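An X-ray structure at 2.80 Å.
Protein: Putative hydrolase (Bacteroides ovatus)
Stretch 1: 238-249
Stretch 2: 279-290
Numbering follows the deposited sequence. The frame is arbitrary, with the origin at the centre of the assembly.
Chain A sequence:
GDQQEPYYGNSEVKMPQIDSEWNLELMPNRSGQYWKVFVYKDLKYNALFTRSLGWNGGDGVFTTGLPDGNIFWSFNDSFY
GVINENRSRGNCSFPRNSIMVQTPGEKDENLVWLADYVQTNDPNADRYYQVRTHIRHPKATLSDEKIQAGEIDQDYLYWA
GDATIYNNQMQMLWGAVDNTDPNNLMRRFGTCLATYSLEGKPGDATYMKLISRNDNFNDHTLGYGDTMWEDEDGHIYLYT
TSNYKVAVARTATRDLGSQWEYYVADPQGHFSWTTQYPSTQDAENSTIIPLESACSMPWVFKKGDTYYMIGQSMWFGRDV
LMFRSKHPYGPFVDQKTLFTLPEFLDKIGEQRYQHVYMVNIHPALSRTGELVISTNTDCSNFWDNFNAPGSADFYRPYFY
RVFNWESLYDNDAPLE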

ATOM      1  N   LEU A 238      -0.537  -8.693  12.312  1.00 48.48           N
ATOM      2  CA  LEU A 238      -1.561  -8.151  11.417  1.00 46.30           C
ATOM      3  C   LEU A 238      -2.148  -6.898  12.056  1.00 50.74           C
ATOM      4  O   LEU A 238      -2.683  -6.997  13.157  1.00 52.94           O
ATOM      5  N   TYR A 239      -2.017  -5.727  11.417  1.00 44.71           N
ATOM      6  CA  TYR A 239      -2.507  -4.471  11.992  1.00 44.67           C
ATOM      7  C   TYR A 239      -3.727  -3.944  11.272  1.00 50.09           C
ATOM      8  O   TYR A 239      -4.009  -4.321  10.131  1.00 49.13           O
ATOM      9  N   THR A 240      -4.416  -3.010  11.932  1.00 47.95           N
ATOM     10  CA  THR A 240      -5.569  -2.307  11.376  1.00 47.73           C
ATOM     11  C   THR A 240      -5.808  -1.061  12.177  1.00 53.90           C
ATOM     12  O   THR A 240      -5.230  -0.909  13.259  1.00 55.10           O
ATOM     13  N   THR A 241      -6.649  -0.169  11.646  1.00 50.19           N
ATOM     14  CA  THR A 241      -7.085   1.022  12.344  1.00 50.61           C
ATOM     15  C   THR A 241      -8.581   1.113  12.263  1.00 54.91           C
ATOM     16  O   THR A 241      -9.198   0.565  11.349  1.00 53.11           O
ATOM     17  N   SER A 242      -9.162   1.763  13.265  1.00 54.23           N
ATOM     18  CA  SER A 242     -10.589   2.056  13.377  1.00 54.89           C
ATOM     19  C   SER A 242     -10.680   3.414  14.070  1.00 59.70           C
ATOM     20  O   SER A 242     -10.249   3.512  15.214  1.00 60.77           O
ATOM     21  N   ASN A 243     -11.125   4.473  13.361  1.00 55.47           N
ATOM     22  CA  ASN A 243     -11.167   5.848  13.905  1.00 56.08           C
ATOM     23  C   ASN A 243      -9.771   6.274  14.404  1.00 59.59           C
ATOM     24  O   ASN A 243      -9.612   6.774  15.523  1.00 59.83           O
ATOM     25  N   TYR A 244      -8.759   6.020  13.550  1.00 55.18           N
ATOM     26  CA  TYR A 244      -7.351   6.350  13.755  1.00 54.83           C
ATOM     27  C   TYR A 244      -6.722   5.724  15.033  1.00 59.70           C
ATOM     28  O   TYR A 244      -5.705   6.223  15.514  1.00 60.13           O
ATOM     29  N   LYS A 245      -7.279   4.594  15.525  1.00 56.23           N
ATOM     30  CA  LYS A 245      -6.743   3.843  16.668  1.00 56.59           C
ATOM     31  C   LYS A 245      -6.167   2.589  16.086  1.00 60.34           C
ATOM     32  O   LYS A 245      -6.861   1.948  15.308  1.00 60.12           O
ATOM     33  N   VAL A 246      -4.888   2.261  16.394  1.00 56.09           N
ATOM     34  CA  VAL A 246      -4.187   1.109  15.805  1.00 54.30           C
ATOM     35  C   VAL A 246      -4.336  -0.120  16.672  1.00 59.47           C
ATOM     36  O   VAL A 246      -3.831  -0.124  17.788  1.00 60.77           O
ATOM     37  N   ALA A 247      -4.989  -1.177  16.153  1.00 55.50           N
ATOM     38  CA  ALA A 247      -5.155  -2.460  16.852  1.00 56.17           C
ATOM     39  C   ALA A 247      -4.299  -3.519  16.152  1.00 58.11           C
ATOM     40  O   ALA A 247      -3.978  -3.361  14.979  1.00 55.48           O
ATOM     41  N   VAL A 248      -3.935  -4.583  16.857  1.00 56.62           N
ATOM     42  CA  VAL A 248      -3.082  -5.639  16.298  1.00 56.68           C
ATOM     43  C   VAL A 248      -3.624  -7.062  16.608  1.00 62.98           C
ATOM     44  O   VAL A 248      -4.227  -7.307  17.661  1.00 63.86           O
ATOM     45  N   ALA A 249      -3.391  -7.978  15.654  1.00 59.21           N
ATOM     46  CA  ALA A 249      -3.694  -9.406  15.744  1.00 60.10           C
ATOM     47  C   ALA A 249      -2.469 -10.158  15.261  1.00 64.20           C
ATOM     48  O   ALA A 249      -1.550  -9.512  14.754  1.00 63.84           O
ATOM     49  N   SER A 279     -15.036  -6.825  19.141  1.00 67.09           N
ATOM     50  CA  SER A 279     -15.999  -5.855  18.635  1.00 65.99           C
ATOM     51  C   SER A 279     -15.216  -4.599  18.251  1.00 68.05           C
ATOM     52  O   SER A 279     -14.143  -4.364  18.811  1.00 67.81           O
ATOM     53  N   THR A 280     -15.716  -3.813  17.297  1.00 63.33           N
ATOM     54  CA  THR A 280     -15.041  -2.567  16.882  1.00 61.44           C
ATOM     55  C   THR A 280     -14.759  -1.673  18.123  1.00 66.89           C
ATOM     56  O   THR A 280     -13.646  -1.172  18.278  1.00 65.96           O
ATOM     57  N   GLN A 281     -15.765  -1.534  19.016  1.00 64.84           N
ATOM     58  CA  GLN A 281     -15.665  -0.767  20.265  1.00 65.46           C
ATOM     59  C   GLN A 281     -14.467  -1.250  21.089  1.00 69.05           C
ATOM     60  O   GLN A 281     -13.679  -0.425  21.555  1.00 68.46           O
ATOM     61  N   ASP A 282     -14.318  -2.593  21.236  1.00 65.52           N
ATOM     62  CA  ASP A 282     -13.207  -3.187  21.987  1.00 65.82           C
ATOM     63  C   ASP A 282     -11.874  -3.041  21.267  1.00 68.76           C
ATOM     64  O   ASP A 282     -10.868  -2.817  21.932  1.00 69.30           O
ATOM     65  N   ALA A 283     -11.840  -3.164  19.932  1.00 63.57           N
ATOM     66  CA  ALA A 283     -10.585  -2.993  19.191  1.00 61.79           C
ATOM     67  C   ALA A 283     -10.050  -1.542  19.352  1.00 65.96           C
ATOM     68  O   ALA A 283      -8.844  -1.361  19.486  1.00 66.34           O
ATOM     69  N   GLU A 284     -10.949  -0.531  19.412  1.00 61.51           N
ATOM     70  CA  GLU A 284     -10.561   0.877  19.591  1.00 60.18           C
ATOM     71  C   GLU A 284     -10.037   1.159  21.022  1.00 65.90           C
ATOM     72  O   GLU A 284      -9.117   1.971  21.182  1.00 65.35           O
ATOM     73  N   ASN A 285     -10.579   0.461  22.051  1.00 64.09           N
ATOM     74  CA  ASN A 285     -10.084   0.596  23.440  1.00 65.81           C
ATOM     75  C   ASN A 285      -8.679  -0.026  23.586  1.00 68.09           C
ATOM     76  O   ASN A 285      -7.960   0.308  24.526  1.00 68.58           O
ATOM     77  N   SER A 286      -8.312  -0.946  22.654  1.00 62.73           N
ATOM     78  CA  SER A 286      -7.039  -1.672  22.600  1.00 61.80           C
ATOM     79  C   SER A 286      -6.020  -1.027  21.634  1.00 63.16           C
ATOM     80  O   SER A 286      -5.242  -1.747  20.999  1.00 62.09           O
ATOM     81  N   THR A 287      -6.040   0.316  21.488  1.00 58.81           N
ATOM     82  CA  THR A 287      -5.094   1.018  20.611  1.00 56.79           C
ATOM     83  C   THR A 287      -3.642   0.739  21.074  1.00 61.33           C
ATOM     84  O   THR A 287      -3.384   0.769  22.282  1.00 64.09           O
ATOM     85  N   ILE A 288      -2.715   0.423  20.135  1.00 54.45           N
ATOM     86  CA  ILE A 288      -1.321   0.143  20.494  1.00 54.12           C
ATOM     87  C   ILE A 288      -0.415   1.382  20.288  1.00 58.72           C
ATOM     88  O   ILE A 288       0.777   1.278  20.528  1.00 59.61           O
ATOM     89  N   ILE A 289      -0.983   2.548  19.925  1.00 55.45           N
ATOM     90  CA  ILE A 289      -0.262   3.836  19.803  1.00 55.22           C
ATOM     91  C   ILE A 289      -0.761   4.702  20.974  1.00 63.47           C
ATOM     92  O   ILE A 289      -1.704   4.274  21.649  1.00 65.34           O
ATOM     93  N   PRO A 290      -0.213   5.904  21.264  1.00 60.77           N
ATOM     94  CA  PRO A 290      -0.756   6.689  22.396  1.00 62.11           C
ATOM     95  C   PRO A 290      -2.214   7.113  22.167  1.00 68.11           C
ATOM     96  O   PRO A 290      -2.687   7.155  21.022  1.00 66.50           O
TER

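The first stretch is a β-hairpin closed by a type I' turn from Ser242 to Lys245; the second is a short helix beginning at Thr280, followed by a loop that crosses over the hairpin's second strand near Val246. Three residues, Glu284, Ile288 and Val246, cover the most surface.

Val246 anchors the centre through both backbone and side chain. Its carbonyl accepts a hydrogen bond from the loop, Ile288 N to Val246 O at 2.7 Å, and Val246 O also receives a CA-H...O contact from Thr287 CA at 3.3 Å. Val246 N gives a weak hydrogen bond to Thr287 OG1 (3.3 Å), so the threonine hydroxyl, with chi1 t, supplies an acceptor that a purely apolar side chain would lack. With chi1 t, the branched valine serves two neighbours: Val246 CG1 lies 3.9 Å from Ile288 CG1, and Val246 CG2 lies 3.7 Å from Ile289 CD1.

Ile288 leaves its backbone sideways, yet its end comes nearer the hairpin. In its p, t rotamer, Ile288 CD1 meets the edge of the Tyr239 ring, 3.9 Å from Tyr239 CE2, while the other branch places Ile288 CG2 3.8 Å from Val248 CG1. A long, branched aliphatic side chain suits this buried site, where it can reach several apolar neighbours.

Near the turn the contact becomes polar. Glu284, chi1 m and chi2 t, extends its carboxylate to accept a hydrogen bond from Ser242 OG (2.9 Å to Glu284 OE2). Ser242, chi1 t, points toward the helix, and its short side chain places the hydroxyl within reach of the carboxylate, with Ser242 OG also 3.5 Å from Thr280 CG2. Lys245 lays its aliphatic part along Glu284, Lys245 CD to Glu284 CB 3.8 Å, while Lys245 NZ donates a hydrogen bond to Asn243 O, 2.8 Å away, within the turn. Between these regions, Ala247 CB approaches Ala283 CB at 4.3 Å, and these short side chains allow strand and helix to come close.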

ATOM      1  CB  LEU A 238      -2.660  -9.215  11.221  1.00 46.21           C
ATOM      2  CG  LEU A 238      -2.197 -10.651  11.019  1.00 50.53           C
ATOM      3  CD1 LEU A 238      -3.254 -11.607  11.481  1.00 51.30           C
ATOM      4  CD2 LEU A 238      -1.829 -10.892   9.593  1.00 51.25           C
ATOM      5  CB  TYR A 239      -1.421  -3.372  11.941  1.00 44.71           C
ATOM      6  CG  TYR A 239      -0.121  -3.793  12.557  1.00 46.43           C
ATOM      7  CD1 TYR A 239       0.800  -4.547  11.837  1.00 48.40           C
ATOM      8  CD2 TYR A 239       0.160  -3.519  13.887  1.00 47.87           C
ATOM      9  CE1 TYR A 239       1.969  -5.018  12.428  1.00 49.32           C
ATOM     10  CE2 TYR A 239       1.330  -3.976  14.488  1.00 49.60           C
ATOM     11  CZ  TYR A 239       2.237  -4.726  13.752  1.00 53.78           C
ATOM     12  OH  TYR A 239       3.392  -5.210  14.317  1.00 52.55           O
ATOM     13  CB  THR A 240      -6.841  -3.199  11.348  1.00 53.82           C
ATOM     14  OG1 THR A 240      -7.790  -2.637  10.417  1.00 55.79           O
ATOM     15  CG2 THR A 240      -7.473  -3.407  12.747  1.00 50.01           C
ATOM     16  CB  THR A 241      -6.430   2.312  11.817  1.00 61.26           C
ATOM     17  OG1 THR A 241      -6.544   2.386  10.397  1.00 59.62           O
ATOM     18  CG2 THR A 241      -4.986   2.447  12.247  1.00 61.44           C
ATOM     19  CB  SER A 242     -11.306   0.956  14.159  1.00 60.02           C
ATOM     20  OG  SER A 242     -12.717   1.083  14.062  1.00 70.20           O
ATOM     21  CB  ASN A 243     -12.229   6.008  15.001  1.00 60.46           C
ATOM     22  CG  ASN A 243     -13.602   6.141  14.439  1.00 88.21           C
ATOM     23  OD1 ASN A 243     -14.147   7.248  14.357  1.00 90.76           O
ATOM     24  ND2 ASN A 243     -14.184   5.025  14.013  1.00 75.51           N
ATOM     25  CB  TYR A 244      -7.161   7.865  13.735  1.00 56.29           C
ATOM     26  CG  TYR A 244      -7.695   8.502  12.475  1.00 57.80           C
ATOM     27  CD1 TYR A 244      -6.972   8.458  11.289  1.00 58.85           C
ATOM     28  CD2 TYR A 244      -8.953   9.097  12.449  1.00 59.08           C
ATOM     29  CE1 TYR A 244      -7.474   9.015  10.111  1.00 59.30           C
ATOM     30  CE2 TYR A 244      -9.463   9.665  11.282  1.00 59.36           C
ATOM     31  CZ  TYR A 244      -8.737   9.587  10.102  1.00 67.14           C
ATOM     32  OH  TYR A 244      -9.213  10.174   8.942  1.00 67.76           O
ATOM     33  CB  LYS A 245      -7.829   3.552  17.706  1.00 59.19           C
ATOM     34  CG  LYS A 245      -8.104   4.762  18.585  1.00 66.53           C
ATOM     35  CD  LYS A 245      -9.543   4.868  19.054  1.00 74.45           C
ATOM     36  CE  LYS A 245      -9.918   6.289  19.398  1.00 85.62           C
ATOM     37  NZ  LYS A 245     -10.337   7.069  18.194  1.00 96.78           N
ATOM     38  CB  VAL A 246      -2.686   1.407  15.582  1.00 56.55           C
ATOM     39  CG1 VAL A 246      -1.988   0.232  14.905  1.00 55.58           C
ATOM     40  CG2 VAL A 246      -2.485   2.687  14.783  1.00 54.98           C
ATOM     41  CB  ALA A 247      -6.619  -2.863  16.853  1.00 57.12           C
ATOM     42  CB  VAL A 248      -1.619  -5.477  16.810  1.00 60.54           C
ATOM     43  CG1 VAL A 248      -1.529  -5.656  18.325  1.00 62.20           C
ATOM     44  CG2 VAL A 248      -0.658  -6.430  16.096  1.00 60.04           C
ATOM     45  CB  ALA A 249      -4.903  -9.753  14.894  1.00 59.97           C
ATOM     46  CB  SER A 279     -17.050  -5.535  19.694  1.00 71.20           C
ATOM     47  OG  SER A 279     -16.470  -4.841  20.785  1.00 81.12           O
ATOM     48  CB  THR A 280     -15.880  -1.855  15.818  1.00 63.11           C
ATOM     49  OG1 THR A 280     -15.734  -2.582  14.601  1.00 63.37           O
ATOM     50  CG2 THR A 280     -15.474  -0.402  15.611  1.00 58.88           C
ATOM     51  CB  GLN A 281     -16.973  -0.930  21.064  1.00 68.83           C
ATOM     52  CG  GLN A 281     -17.086  -0.086  22.329  1.00 89.27           C
ATOM     53  CD  GLN A 281     -18.339  -0.460  23.102  1.00109.07           C
ATOM     54  OE1 GLN A 281     -19.470  -0.291  22.613  1.00103.89           O
ATOM     55  NE2 GLN A 281     -18.175  -1.015  24.310  1.00 99.84           N
ATOM     56  CB  ASP A 282     -13.468  -4.659  22.293  1.00 68.51           C
ATOM     57  CG  ASP A 282     -14.511  -4.872  23.371  1.00 81.42           C
ATOM     58  OD1 ASP A 282     -14.523  -4.087  24.359  1.00 81.83           O
ATOM     59  OD2 ASP A 282     -15.290  -5.842  23.253  1.00 90.43           O
ATOM     60  CB  ALA A 283     -10.786  -3.329  17.721  1.00 60.56           C
ATOM     61  CB  GLU A 284     -11.734   1.801  19.252  1.00 60.87           C
ATOM     62  CG  GLU A 284     -12.020   1.828  17.765  1.00 66.35           C
ATOM     63  CD  GLU A 284     -13.097   2.797  17.326  1.00 90.03           C
ATOM     64  OE1 GLU A 284     -13.184   3.902  17.912  1.00 83.47           O
ATOM     65  OE2 GLU A 284     -13.807   2.483  16.343  1.00 87.53           O
ATOM     66  CB  ASN A 285     -11.038  -0.084  24.455  1.00 68.89           C
ATOM     67  CG  ASN A 285     -12.427   0.503  24.505  1.00 95.07           C
ATOM     68  OD1 ASN A 285     -12.623   1.714  24.339  1.00 88.56           O
ATOM     69  ND2 ASN A 285     -13.429  -0.338  24.761  1.00 90.27           N
ATOM     70  CB  SER A 286      -7.310  -3.106  22.148  1.00 64.81           C
ATOM     71  OG  SER A 286      -8.480  -3.603  22.766  1.00 74.16           O
ATOM     72  CB  THR A 287      -5.399   2.532  20.556  1.00 62.22           C
ATOM     73  OG1 THR A 287      -4.564   3.120  19.562  1.00 61.14           O
ATOM     74  CG2 THR A 287      -5.178   3.252  21.887  1.00 62.10           C
ATOM     75  CB  ILE A 288      -0.751  -1.138  19.807  1.00 55.96           C
ATOM     76  CG1 ILE A 288      -0.595  -1.006  18.279  1.00 53.42           C
ATOM     77  CG2 ILE A 288      -1.617  -2.349  20.171  1.00 57.16           C
ATOM     78  CD1 ILE A 288       0.318  -2.000  17.696  1.00 55.74           C
ATOM     79  CB  ILE A 289      -0.492   4.501  18.409  1.00 55.59           C
ATOM     80  CG1 ILE A 289      -1.996   4.651  18.064  1.00 54.86           C
ATOM     81  CG2 ILE A 289       0.207   3.701  17.352  1.00 54.39           C
ATOM     82  CD1 ILE A 289      -2.292   5.609  16.981  1.00 55.91           C
ATOM     83  CB  PRO A 290       0.183   7.890  22.485  1.00 63.62           C
ATOM     84  CG  PRO A 290       1.407   7.487  21.729  1.00 67.16           C
ATOM     85  CD  PRO A 290       0.922   6.599  20.634  1.00 61.49           C
TER